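Local structure of glucose 1-dehydrogenase (Haloferax mediterranei, 2B5W) at residues I217-L221 with K321-E325. The protein oxidises D-glucose, and several other aldose sugars, using NADP(+), which it prefers, or NAD(+), with the help of a catalytic zinc ion. The protein carries 1 engineered substitution. Numbering follows the deposited sequence.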
# COMPACT_ATOMS: atom_id res chain seq x y z
N ILE A 217 9.74 27.49 9.42
CA ILE A 217 9.50 27.12 8.02
C ILE A 217 8.12 26.50 7.87
O ILE A 217 7.36 26.83 6.97
CB ILE A 217 10.60 26.15 7.53
CG1 ILE A 217 11.85 26.94 7.17
CG2 ILE A 217 10.10 25.37 6.29
CD1 ILE A 217 13.07 26.07 6.93
N ILE A 218 7.78 25.59 8.75
CA ILE A 218 6.46 24.96 8.72
C ILE A 218 5.36 26.01 8.73
O ILE A 218 4.47 25.98 7.93
CB ILE A 218 6.30 24.03 9.92
CG1 ILE A 218 7.19 22.80 9.78
CG2 ILE A 218 4.84 23.58 10.08
CD1 ILE A 218 7.46 22.07 11.08
N GLU A 219 5.44 26.96 9.65
CA GLU A 219 4.39 27.97 9.78
C GLU A 219 4.35 28.97 8.63
O GLU A 219 3.29 29.44 8.23
CB GLU A 219 4.50 28.63 11.17
CG GLU A 219 4.15 27.61 12.24
CD GLU A 219 4.05 28.19 13.66
OE1 GLU A 219 4.78 29.14 13.96
OE2 GLU A 219 3.28 27.64 14.48
N GLU A 220 5.52 29.31 8.10
CA GLU A 220 5.64 30.23 6.98
C GLU A 220 5.07 29.63 5.69
O GLU A 220 4.51 30.33 4.86
CB GLU A 220 7.07 30.73 6.82
CG GLU A 220 7.21 31.90 5.87
CD GLU A 220 6.66 33.20 6.45
OE1 GLU A 220 6.56 33.33 7.69
OE2 GLU A 220 6.33 34.08 5.64
N LEU A 221 5.09 28.30 5.61
CA LEU A 221 4.38 27.58 4.54
C LEU A 221 2.87 27.49 4.74
O LEU A 221 2.17 26.84 3.95
CB LEU A 221 4.94 26.16 4.40
CG LEU A 221 6.34 26.07 3.78
CD1 LEU A 221 6.96 24.68 4.01
CD2 LEU A 221 6.23 26.36 2.30
N LYS A 321 10.94 31.11 -3.20
CA LYS A 321 12.35 31.49 -3.06
C LYS A 321 12.71 31.62 -1.60
O LYS A 321 13.79 31.21 -1.20
CB LYS A 321 12.64 32.82 -3.75
CG LYS A 321 13.02 32.60 -5.18
CD LYS A 321 11.86 32.07 -5.98
CE LYS A 321 12.18 31.95 -7.46
NZ LYS A 321 11.22 31.09 -8.19
N TRP A 322 11.79 32.14 -0.76
CA TRP A 322 12.10 32.28 0.67
C TRP A 322 12.36 30.92 1.28
O TRP A 322 13.14 30.83 2.20
CB TRP A 322 10.98 32.99 1.49
CG TRP A 322 9.77 32.14 1.72
CD1 TRP A 322 8.64 32.10 0.95
CD2 TRP A 322 9.58 31.13 2.75
NE1 TRP A 322 7.77 31.16 1.44
CE2 TRP A 322 8.31 30.55 2.54
CE3 TRP A 322 10.36 30.67 3.80
CZ2 TRP A 322 7.82 29.52 3.33
CZ3 TRP A 322 9.86 29.65 4.61
CH2 TRP A 322 8.60 29.09 4.37
N PHE A 323 11.65 29.90 0.82
CA PHE A 323 11.73 28.57 1.41
C PHE A 323 13.09 27.96 1.11
O PHE A 323 13.72 27.41 1.99
CB PHE A 323 10.59 27.68 0.92
CG PHE A 323 10.81 26.24 1.23
CD1 PHE A 323 10.56 25.72 2.49
CD2 PHE A 323 11.38 25.41 0.28
CE1 PHE A 323 10.81 24.38 2.77
CE2 PHE A 323 11.66 24.12 0.56
CZ PHE A 323 11.39 23.57 1.79
N LEU A 324 13.51 28.04 -0.15
CA LEU A 324 14.85 27.58 -0.51
C LEU A 324 15.94 28.35 0.27
O LEU A 324 16.95 27.76 0.64
CB LEU A 324 15.07 27.67 -2.02
CG LEU A 324 14.15 26.79 -2.85
CD1 LEU A 324 14.34 27.12 -4.31
CD2 LEU A 324 14.39 25.33 -2.61
N GLU A 325 15.74 29.65 0.51
CA GLU A 325 16.69 30.44 1.29
C GLU A 325 16.75 29.94 2.74
O GLU A 325 17.82 29.76 3.29
CB GLU A 325 16.31 31.92 1.23
CG GLU A 325 16.45 32.57 -0.14
CD GLU A 325 15.97 34.03 -0.17
OE1 GLU A 325 15.23 34.46 0.74
OE2 GLU A 325 16.33 34.74 -1.13
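The carbonyl oxygen of Ile217, atom O, accepts a helical hydrogen bond from Leu221 N (3.0 Å) and also meets the rim of the Trp322 indole, lying close to the ring plane 3.7 Å from CH2. Trp322 thereby fits against the end of helix 213-220, which forms the beta-alpha-beta crossover between strands 201-206 and 224-227 of the Rossmann-type nucleotide-binding domain. The helix that carries Trp322, 321-327, runs directly into strand 328-333 of the other large sheet. No hydrogen bond joins the two segments, and the contact rests on apolar and CH-pi packing. One face of the indole receives Glu220, whose CG stands 3.5 Å from the centroid of the six-membered ring and only 12° off its normal, while CB approaches CH2. The glutamate chain bends at its CB-CG bond, and its carboxylate plane is turned 84° from the ring. The opposite indole face rests on CB of the adjacent Phe323, 3.9 Å from the ring plane. Trp322 CG sits between its backbone N and carbonyl carbon (chi1 74°), which swings the indole across to helix 213-220. With an alanine in place of Trp322, a gap is likely to open between the two helices, leaving Glu220 CG without its aromatic platform and Leu221 with less to pack on. Leu221 divides its branches between the two aromatic residues: CD2 lies 3.7 Å from Trp322 CZ2, and CD1 is 4.0 Å from CD1 of Phe323. Helix 183-194 lies beside both segments, Leu189 touching Leu221 and Ala190 touching Phe323, so three helices meet here. Deeper in the contact, Ile217 crosses Phe323 at about a right angle, its CG2 methyl set in the plane of the phenyl ring at the edge, 3.7 Å from CE1.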